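Local coordinates for large ribosomal subunit protein uL10 (Thermotoga maritima, PDB 1ZAV), which probably forms part of the ribosomal stalk, binding large-subunit rRNA and L7/L12 dimers and taking part in the interaction of the ribosome with GTP-bound translation factors, at residues 18-29 and 78-89; 93-101 and 128-136. All coordinates share one frame; numbering follows the deposited sequence. Where two conformers were deposited one is given.

Interaction 1 (18-29 and 78-89); sequences IFKKTSLILFAD and FLKGPTAVLYVT
F27 and F78 meet at the apolar centre. CB of F78 lies over one face of the F27 ring, 3.5 Å from F27 CD2. The two ring planes are 18° apart but slid, so they barely overlap. CD2 of L79 meets F27 CE1 at 3.8 Å, and CG2 of T83 sits at the F27 ring edge. On the same face of the sheet, CG2 of I25 touches CG2 of V85. Y87 follows: its CG stands between the backbone N and the carbonyl carbon (chi1 60°), which lays the ring beside the end of helix 5-19. There CG2 of I18 rests over one ring face, 4.2 Å from the Y87 centroid and toward the rim. CD2 of Y87 meets the edge of the F19 ring at CE1. On the other face, L24 CD2 meets L86 CD2 and V88 CG2, beneath helix 94-106. L26 and L86 exchange two hydrogen bonds, 2.8 Å from L26 N to L86 O and 2.9 Å from L86 N to L26 O. A28 and A84 do the same. Just before strand 24-28, S23 N donates to V88 O at 2.9 Å. At the polar edge, a water donates to K21 O and weakly to T89 O. At the opposite end, D29 is salt-bridged to R113. This pairs two inner strands of an antiparallel sheet with helices on both faces, in the alpha+beta domain of uL10.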
loop_
_atom_site.group_PDB
_atom_site.type_symbol
_atom_site.label_atom_id
_atom_site.label_comp_id
_atom_site.label_asym_id
_atom_site.label_seq_id
_atom_site.Cartn_x
_atom_site.Cartn_y
_atom_site.Cartn_z
ATOM N N ILE A 18 12.029 -29.269 15.323
ATOM C CA ILE A 18 12.585 -28.033 14.786
ATOM C C ILE A 18 11.514 -27.329 13.958
ATOM O O ILE A 18 11.238 -26.151 14.171
ATOM C CB ILE A 18 13.812 -28.292 13.896
ATOM C CG1 ILE A 18 15.016 -28.677 14.758
ATOM C CG2 ILE A 18 14.147 -27.035 13.088
ATOM C CD1 ILE A 18 16.218 -29.110 13.953
ATOM N N PHE A 19 10.898 -28.060 13.032
ATOM C CA PHE A 19 9.857 -27.483 12.180
ATOM C C PHE A 19 8.666 -26.950 12.969
ATOM O O PHE A 19 7.874 -26.162 12.450
ATOM C CB PHE A 19 9.362 -28.500 11.136
ATOM C CG PHE A 19 10.395 -28.881 10.106
ATOM C CD1 PHE A 19 11.515 -28.080 9.881
ATOM C CD2 PHE A 19 10.236 -30.029 9.342
ATOM C CE1 PHE A 19 12.459 -28.427 8.918
ATOM C CE2 PHE A 19 11.173 -30.387 8.373
ATOM C CZ PHE A 19 12.289 -29.581 8.160
ATOM N N LYS A 20 8.527 -27.378 14.221
ATOM C CA LYS A 20 7.430 -26.897 15.045
ATOM C C LYS A 20 7.712 -25.499 15.587
ATOM O O LYS A 20 6.809 -24.831 16.085
ATOM C CB LYS A 20 7.170 -27.842 16.225
ATOM C CG LYS A 20 6.435 -29.125 15.871
ATOM C CD LYS A 20 5.997 -29.861 17.133
ATOM C CE LYS A 20 5.030 -29.018 17.959
ATOM N NZ LYS A 20 4.741 -29.630 19.287
ATOM N N LYS A 21 8.959 -25.049 15.495
ATOM C CA LYS A 21 9.287 -23.728 16.014
ATOM C C LYS A 21 9.857 -22.745 14.989
ATOM O O LYS A 21 10.145 -21.602 15.326
ATOM C CB LYS A 21 10.267 -23.844 17.184
ATOM C CG LYS A 21 11.718 -24.065 16.784
ATOM C CD LYS A 21 12.647 -23.600 17.910
ATOM C CE LYS A 21 14.107 -23.580 17.475
ATOM N NZ LYS A 21 14.973 -22.869 18.461
ATOM N N THR A 22 10.018 -23.191 13.752
ATOM C CA THR A 22 10.566 -22.351 12.687
ATOM C C THR A 22 9.595 -21.285 12.204
ATOM O O THR A 22 8.379 -21.457 12.296
ATOM C CB THR A 22 10.954 -23.201 11.483
ATOM O OG1 THR A 22 9.860 -24.069 11.148
ATOM C CG2 THR A 22 12.195 -24.022 11.797
ATOM N N SER A 23 10.140 -20.185 11.684
ATOM C CA SER A 23 9.326 -19.093 11.168
ATOM C C SER A 23 9.406 -19.107 9.640
ATOM O O SER A 23 8.692 -18.378 8.955
ATOM C CB SER A 23 9.821 -17.751 11.717
ATOM O OG SER A 23 11.103 -17.419 11.210
ATOM N N LEU A 24 10.283 -19.956 9.123
ATOM C CA LEU A 24 10.475 -20.111 7.693
ATOM C C LEU A 24 11.026 -21.493 7.382
ATOM O O LEU A 24 11.886 -22.014 8.095
ATOM C CB LEU A 24 11.456 -19.049 7.146
ATOM C CG LEU A 24 12.002 -19.354 5.740
ATOM C CD1 LEU A 24 10.872 -19.204 4.733
ATOM C CD2 LEU A 24 13.146 -18.405 5.367
ATOM N N ILE A 25 10.487 -22.083 6.324
ATOM C CA ILE A 25 10.921 -23.366 5.806
ATOM C C ILE A 25 10.818 -23.136 4.297
ATOM O O ILE A 25 9.723 -22.961 3.768
ATOM C CB ILE A 25 9.977 -24.545 6.207
ATOM C CG1 ILE A 25 9.990 -24.743 7.725
ATOM C CG2 ILE A 25 10.445 -25.832 5.539
ATOM C CD1 ILE A 25 8.997 -25.819 8.226
ATOM N N LEU A 26 11.958 -23.081 3.618
ATOM C CA LEU A 26 11.968 -22.885 2.176
ATOM C C LEU A 26 12.689 -24.067 1.534
ATOM O O LEU A 26 13.791 -24.449 1.944
ATOM C CB LEU A 26 12.638 -21.544 1.818
ATOM C CG LEU A 26 12.732 -21.178 0.331
ATOM C CD1 LEU A 26 12.883 -19.676 0.156
ATOM C CD2 LEU A 26 13.894 -21.921 -0.295
ATOM N N PHE A 27 12.053 -24.657 0.526
ATOM C CA PHE A 27 12.604 -25.816 -0.150
ATOM C C PHE A 27 13.314 -25.424 -1.421
ATOM O O PHE A 27 12.728 -24.763 -2.274
ATOM C CB PHE A 27 11.476 -26.785 -0.457
ATOM C CG PHE A 27 10.711 -27.199 0.764
ATOM C CD1 PHE A 27 11.173 -28.240 1.567
ATOM C CD2 PHE A 27 9.537 -26.537 1.121
ATOM C CE1 PHE A 27 10.470 -28.623 2.720
ATOM C CE2 PHE A 27 8.824 -26.911 2.272
ATOM C CZ PHE A 27 9.296 -27.958 3.068
ATOM N N ALA A 28 14.565 -25.858 -1.544
ATOM C CA ALA A 28 15.397 -25.533 -2.702
ATOM C C ALA A 28 16.094 -26.717 -3.365
ATOM O O ALA A 28 16.487 -27.685 -2.706
ATOM C CB ALA A 28 16.444 -24.505 -2.294
ATOM N N ASP A 29 16.246 -26.620 -4.682
ATOM C CA ASP A 29 16.950 -27.619 -5.473
ATOM C C ASP A 29 18.387 -27.105 -5.453
ATOM O O ASP A 29 18.667 -26.049 -6.017
ATOM C CB ASP A 29 16.424 -27.624 -6.911
ATOM C CG ASP A 29 17.249 -28.498 -7.839
ATOM O OD1 ASP A 29 18.391 -28.864 -7.482
ATOM O OD2 ASP A 29 16.758 -28.810 -8.943
ATOM N N PHE A 78 6.614 -29.941 -2.819
ATOM C CA PHE A 78 7.932 -29.342 -2.606
ATOM C C PHE A 78 9.047 -30.376 -2.445
ATOM O O PHE A 78 10.226 -30.018 -2.453
ATOM C CB PHE A 78 7.919 -28.463 -1.347
ATOM C CG PHE A 78 7.009 -27.266 -1.434
ATOM C CD1 PHE A 78 6.227 -26.896 -0.341
ATOM C CD2 PHE A 78 6.958 -26.485 -2.588
ATOM C CE1 PHE A 78 5.409 -25.770 -0.395
ATOM C CE2 PHE A 78 6.138 -25.352 -2.648
ATOM C CZ PHE A 78 5.365 -24.994 -1.550
ATOM N N LEU A 79 8.683 -31.649 -2.305
ATOM C CA LEU A 79 9.675 -32.699 -2.081
ATOM C C LEU A 79 9.957 -33.631 -3.253
ATOM O O LEU A 79 10.345 -34.783 -3.054
ATOM C CB LEU A 79 9.266 -33.533 -0.865
ATOM C CG LEU A 79 8.960 -32.738 0.403
ATOM C CD1 LEU A 79 8.516 -33.697 1.502
ATOM C CD2 LEU A 79 10.190 -31.940 0.832
ATOM N N LYS A 80 9.777 -33.137 -4.468
ATOM C CA LYS A 80 10.025 -33.949 -5.648
ATOM C C LYS A 80 11.495 -33.879 -6.045
ATOM O O LYS A 80 11.943 -32.897 -6.636
ATOM C CB LYS A 80 9.136 -33.480 -6.807
ATOM C CG LYS A 80 7.645 -33.733 -6.585
ATOM C CD LYS A 80 7.355 -35.225 -6.438
ATOM C CE LYS A 80 5.858 -35.520 -6.373
ATOM N NZ LYS A 80 5.196 -34.969 -5.157
ATOM N N GLY A 81 12.239 -34.929 -5.701
ATOM C CA GLY A 81 13.654 -34.989 -6.022
ATOM C C GLY A 81 14.506 -34.496 -4.869
ATOM O O GLY A 81 13.965 -33.979 -3.890
ATOM N N PRO A 82 15.840 -34.646 -4.943
ATOM C CA PRO A 82 16.720 -34.183 -3.860
ATOM C C PRO A 82 16.409 -32.729 -3.512
ATOM O O PRO A 82 16.424 -31.852 -4.380
ATOM C CB PRO A 82 18.123 -34.380 -4.441
ATOM C CG PRO A 82 17.896 -34.334 -5.932
ATOM C CD PRO A 82 16.627 -35.114 -6.095
ATOM N N THR A 83 16.121 -32.483 -2.242
ATOM C CA THR A 83 15.752 -31.145 -1.801
ATOM C C THR A 83 16.487 -30.668 -0.562
ATOM O O THR A 83 16.609 -31.390 0.425
ATOM C CB THR A 83 14.246 -31.079 -1.517
ATOM O OG1 THR A 83 13.525 -31.606 -2.639
ATOM C CG2 THR A 83 13.814 -29.642 -1.270
ATOM N N ALA A 84 16.981 -29.438 -0.624
ATOM C CA ALA A 84 17.679 -28.847 0.503
ATOM C C ALA A 84 16.639 -28.004 1.214
ATOM O O ALA A 84 15.640 -27.600 0.610
ATOM C CB ALA A 84 18.832 -27.977 0.016
ATOM N N VAL A 85 16.860 -27.729 2.491
ATOM C CA VAL A 85 15.897 -26.951 3.236
ATOM C C VAL A 85 16.532 -25.787 3.990
ATOM O O VAL A 85 17.525 -25.954 4.701
ATOM C CB VAL A 85 15.112 -27.877 4.222
ATOM C CG1 VAL A 85 16.018 -28.391 5.321
ATOM C CG2 VAL A 85 13.963 -27.147 4.805
ATOM N N LEU A 86 15.944 -24.609 3.822
ATOM C CA LEU A 86 16.414 -23.393 4.475
ATOM C C LEU A 86 15.394 -23.040 5.544
ATOM O O LEU A 86 14.234 -22.784 5.233
ATOM C CB LEU A 86 16.511 -22.258 3.448
ATOM C CG LEU A 86 17.014 -20.866 3.839
ATOM C CD1 LEU A 86 17.068 -19.991 2.588
ATOM C CD2 LEU A 86 16.101 -20.235 4.871
ATOM N N TYR A 87 15.805 -23.031 6.807
ATOM C CA TYR A 87 14.861 -22.691 7.856
ATOM C C TYR A 87 15.425 -21.711 8.856
ATOM O O TYR A 87 16.643 -21.627 9.036
ATOM C CB TYR A 87 14.328 -23.959 8.545
ATOM C CG TYR A 87 15.371 -24.832 9.194
ATOM C CD1 TYR A 87 15.924 -24.494 10.424
ATOM C CD2 TYR A 87 15.774 -26.018 8.594
ATOM C CE1 TYR A 87 16.851 -25.323 11.047
ATOM C CE2 TYR A 87 16.701 -26.855 9.205
ATOM C CZ TYR A 87 17.231 -26.501 10.432
ATOM O OH TYR A 87 18.130 -27.340 11.037
ATOM N N VAL A 88 14.527 -20.946 9.469
ATOM C CA VAL A 88 14.890 -19.940 10.453
ATOM C C VAL A 88 14.255 -20.258 11.798
ATOM O O VAL A 88 13.050 -20.500 11.882
ATOM C CB VAL A 88 14.432 -18.531 10.005
ATOM C CG1 VAL A 88 14.696 -17.510 11.114
ATOM C CG2 VAL A 88 15.176 -18.127 8.729
ATOM N N THR A 89 15.071 -20.263 12.847
ATOM C CA THR A 89 14.566 -20.545 14.182
ATOM C C THR A 89 14.621 -19.296 15.059
ATOM O O THR A 89 13.921 -19.212 16.070
ATOM C CB THR A 89 15.361 -21.698 14.857
ATOM O OG1 THR A 89 16.765 -21.453 14.741
ATOM C CG2 THR A 89 15.033 -23.030 14.193
HETATM O O HOH W 1 11.092 -20.346 17.619
#

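Interaction 2 (93-101 and 128-136); sequences PVEAVKIIY and EVENIAKLP
This is a helix-helix packing contact, partly buried, between helix 94-106 and the end of helix 126-133, over the sheet. The short helix segments approach to 8.5 Å with 114° between their directions. V97 sits against I132: V97 CB is 3.7 Å from I132 CG2, and the two side chains cross at about a right angle. V97 CG1 also meets V129 CG1. One end of the contact is aromatic. CB of A133 lies over a face of the Y101 ring, 3.9 Å from its centroid. The Y101 ring reaches this methyl because its CG is anti to the backbone N (chi1 -179°). Further out, the Y101 side chain crosses E130 at a slant, with OH 3.6 Å from E130 CG. At the other end, V94 CG1 touches L135 CD1 at 3.9 Å. Apolar side chains of another protein's chain pack on V94 and on L135. K98 bends at its last two torsions and brings NZ to A133 O at 3.0 Å, tilted 31° from the carbonyl plane. The contact is therefore mainly apolar, with one lysine hydrogen bond serving a carbonyl in the last turn of helix 126-133; the positive charge would probably suit the negative end of that helix.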
loop_
_atom_site.group_PDB
_atom_site.type_symbol
_atom_site.label_atom_id
_atom_site.label_comp_id
_atom_site.label_asym_id
_atom_site.label_seq_id
_atom_site.Cartn_x
_atom_site.Cartn_y
_atom_site.Cartn_z
ATOM N N PRO A 93 12.523 -13.890 9.529
ATOM C CA PRO A 93 12.817 -14.752 8.380
ATOM C C PRO A 93 12.981 -14.157 6.980
ATOM O O PRO A 93 13.638 -14.755 6.120
ATOM C CB PRO A 93 11.684 -15.777 8.438
ATOM C CG PRO A 93 10.527 -14.954 8.907
ATOM C CD PRO A 93 11.148 -14.121 10.019
ATOM N N VAL A 94 12.399 -12.989 6.742
ATOM C CA VAL A 94 12.467 -12.385 5.414
ATOM C C VAL A 94 13.863 -12.240 4.825
ATOM O O VAL A 94 14.070 -12.537 3.649
ATOM C CB VAL A 94 11.749 -11.020 5.400
ATOM C CG1 VAL A 94 11.969 -10.314 4.059
ATOM C CG2 VAL A 94 10.250 -11.238 5.630
ATOM N N GLU A 95 14.826 -11.809 5.635
ATOM C CA GLU A 95 16.187 -11.628 5.144
ATOM C C GLU A 95 16.844 -12.913 4.603
ATOM O O GLU A 95 17.702 -12.853 3.729
ATOM C CB GLU A 95 17.062 -11.029 6.249
ATOM C CG GLU A 95 18.531 -10.899 5.867
ATOM C CD GLU A 95 18.764 -9.874 4.770
ATOM O OE1 GLU A 95 19.887 -9.838 4.218
ATOM O OE2 GLU A 95 17.830 -9.101 4.467
ATOM N N ALA A 96 16.457 -14.073 5.128
ATOM C CA ALA A 96 17.040 -15.328 4.658
ATOM C C ALA A 96 16.551 -15.638 3.246
ATOM O O ALA A 96 17.291 -16.182 2.426
ATOM C CB ALA A 96 16.680 -16.482 5.605
ATOM N N VAL A 97 15.298 -15.308 2.964
ATOM C CA VAL A 97 14.770 -15.551 1.627
ATOM C C VAL A 97 15.570 -14.683 0.639
ATOM O O VAL A 97 16.019 -15.161 -0.405
ATOM C CB VAL A 97 13.274 -15.211 1.547
ATOM C CG1 VAL A 97 12.744 -15.529 0.140
ATOM C CG2 VAL A 97 12.493 -16.017 2.607
ATOM N N LYS A 98 15.770 -13.419 0.989
ATOM C CA LYS A 98 16.534 -12.502 0.135
ATOM C C LYS A 98 17.944 -13.015 -0.113
ATOM O O LYS A 98 18.463 -12.933 -1.232
ATOM C CB LYS A 98 16.624 -11.117 0.778
ATOM C CG LYS A 98 17.346 -10.088 -0.096
ATOM C CD LYS A 98 17.759 -8.855 0.694
ATOM C CE LYS A 98 16.605 -8.284 1.509
ATOM N NZ LYS A 98 15.460 -7.838 0.662
ATOM N N ILE A 99 18.574 -13.527 0.942
ATOM C CA ILE A 99 19.926 -14.050 0.834
ATOM C C ILE A 99 20.040 -15.214 -0.152
ATOM O O ILE A 99 20.936 -15.232 -0.994
ATOM C CB ILE A 99 20.476 -14.494 2.234
ATOM C CG1 ILE A 99 20.693 -13.261 3.116
ATOM C CG2 ILE A 99 21.800 -15.254 2.078
ATOM C CD1 ILE A 99 21.062 -13.571 4.559
ATOM N N ILE A 100 19.137 -16.188 -0.068
ATOM C CA ILE A 100 19.239 -17.322 -0.969
ATOM C C ILE A 100 18.769 -16.962 -2.375
ATOM O O ILE A 100 19.221 -17.546 -3.360
ATOM C CB ILE A 100 18.444 -18.542 -0.443
ATOM C CG1 ILE A 100 18.862 -19.801 -1.213
ATOM C CG2 ILE A 100 16.959 -18.288 -0.581
ATOM C CD1 ILE A 100 18.231 -21.082 -0.690
ATOM N N TYR A 101 17.863 -15.998 -2.465
ATOM C CA TYR A 101 17.366 -15.549 -3.766
ATOM C C TYR A 101 18.534 -14.902 -4.530
ATOM O O TYR A 101 18.791 -15.228 -5.687
ATOM C CB TYR A 101 16.250 -14.515 -3.584
ATOM C CG TYR A 101 15.660 -14.004 -4.887
ATOM C CD1 TYR A 101 14.749 -14.774 -5.611
ATOM C CD2 TYR A 101 16.022 -12.754 -5.398
ATOM C CE1 TYR A 101 14.207 -14.309 -6.817
ATOM C CE2 TYR A 101 15.491 -12.282 -6.602
ATOM C CZ TYR A 101 14.584 -13.065 -7.305
ATOM O OH TYR A 101 14.054 -12.602 -8.490
ATOM N N GLU A 128 6.113 -16.803 -5.637
ATOM C CA GLU A 128 6.027 -15.852 -4.539
ATOM C C GLU A 128 7.371 -15.596 -3.856
ATOM O O GLU A 128 7.490 -14.665 -3.066
ATOM C CB GLU A 128 5.001 -16.334 -3.499
ATOM C CG GLU A 128 3.612 -16.620 -4.069
ATOM C CD GLU A 128 2.620 -17.085 -3.008
ATOM O OE1 GLU A 128 2.145 -16.240 -2.218
ATOM O OE2 GLU A 128 2.320 -18.296 -2.959
ATOM N N VAL A 129 8.379 -16.413 -4.151
ATOM C CA VAL A 129 9.691 -16.225 -3.534
ATOM C C VAL A 129 10.218 -14.831 -3.872
ATOM O O VAL A 129 10.703 -14.111 -2.996
ATOM C CB VAL A 129 10.711 -17.287 -4.022
ATOM C CG1 VAL A 129 12.076 -17.021 -3.399
ATOM C CG2 VAL A 129 10.228 -18.677 -3.651
ATOM N N GLU A 130 10.110 -14.452 -5.142
ATOM C CA GLU A 130 10.566 -13.138 -5.591
ATOM C C GLU A 130 9.900 -12.022 -4.783
ATOM O O GLU A 130 10.537 -11.027 -4.436
ATOM C CB GLU A 130 10.244 -12.944 -7.075
ATOM C CG GLU A 130 10.734 -11.613 -7.635
ATOM C CD GLU A 130 10.276 -11.361 -9.064
ATOM O OE1 GLU A 130 10.646 -10.306 -9.622
ATOM O OE2 GLU A 130 9.547 -12.209 -9.625
ATOM N N ASN A 131 8.614 -12.186 -4.487
ATOM C CA ASN A 131 7.877 -11.182 -3.725
ATOM C C ASN A 131 8.553 -10.954 -2.376
ATOM O O ASN A 131 8.861 -9.821 -1.995
ATOM C CB ASN A 131 6.430 -11.637 -3.489
ATOM C CG ASN A 131 5.643 -11.799 -4.782
ATOM O OD1 ASN A 131 4.490 -12.240 -4.765
ATOM N ND2 ASN A 131 6.256 -11.440 -5.906
ATOM N N ILE A 132 8.772 -12.045 -1.655
ATOM C CA ILE A 132 9.404 -11.982 -0.346
ATOM C C ILE A 132 10.804 -11.390 -0.466
ATOM O O ILE A 132 11.181 -10.504 0.293
ATOM C CB ILE A 132 9.516 -13.394 0.277
ATOM C CG1 ILE A 132 8.131 -14.049 0.327
ATOM C CG2 ILE A 132 10.114 -13.299 1.676
ATOM C CD1 ILE A 132 8.163 -15.527 0.664
ATOM N N ALA A 133 11.565 -11.878 -1.437
ATOM C CA ALA A 133 12.938 -11.424 -1.643
ATOM C C ALA A 133 13.068 -9.935 -1.893
ATOM O O ALA A 133 14.067 -9.317 -1.507
ATOM C CB ALA A 133 13.564 -12.190 -2.795
ATOM N N LYS A 134 12.055 -9.355 -2.528
ATOM C CA LYS A 134 12.090 -7.936 -2.852
ATOM C C LYS A 134 11.404 -7.028 -1.834
ATOM O O LYS A 134 11.272 -5.831 -2.071
ATOM C CB LYS A 134 11.475 -7.709 -4.237
ATOM C CG LYS A 134 11.883 -6.391 -4.892
ATOM C CD LYS A 134 13.375 -6.364 -5.219
ATOM C CE LYS A 134 13.766 -5.095 -5.976
ATOM N NZ LYS A 134 15.163 -5.157 -6.518
ATOM N N LEU A 135 10.956 -7.583 -0.710
ATOM C CA LEU A 135 10.309 -6.755 0.296
ATOM C C LEU A 135 11.311 -5.723 0.791
ATOM O O LEU A 135 12.502 -6.012 0.914
ATOM C CB LEU A 135 9.833 -7.597 1.484
ATOM C CG LEU A 135 8.737 -8.629 1.219
ATOM C CD1 LEU A 135 8.477 -9.423 2.489
ATOM C CD2 LEU A 135 7.470 -7.929 0.749
ATOM N N PRO A 136 10.847 -4.494 1.061
ATOM C CA PRO A 136 11.741 -3.439 1.551
ATOM C C PRO A 136 12.057 -3.668 3.028
ATOM O O PRO A 136 11.419 -4.495 3.679
ATOM C CB PRO A 136 10.932 -2.167 1.316
ATOM C CG PRO A 136 9.522 -2.633 1.527
ATOM C CD PRO A 136 9.492 -3.968 0.814
#

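Overall arrangement
From the N terminus, helix 5-19 leads into strand 24-28. The chain then passes through helix 35-49, strand 53-58 and helix 60-69 before strand 83-88 returns beside strand 24-28. Interaction 1 closes this loop. Helix 94-106 follows directly, and strands 114-119 and 122-125 lead to helix 126-133, where interaction 2 closes the second loop. The loops run in series, neither nested nor crossed. The centres of the two interactions are about 14 Å apart, yet they touch. P93 packs on S23 and L24, V97 on L24, and I100 on L86. Helix 94-106 thus joins the central strands to helix 126-133, just before the long helix 138-176 in the L7/L12-binding region.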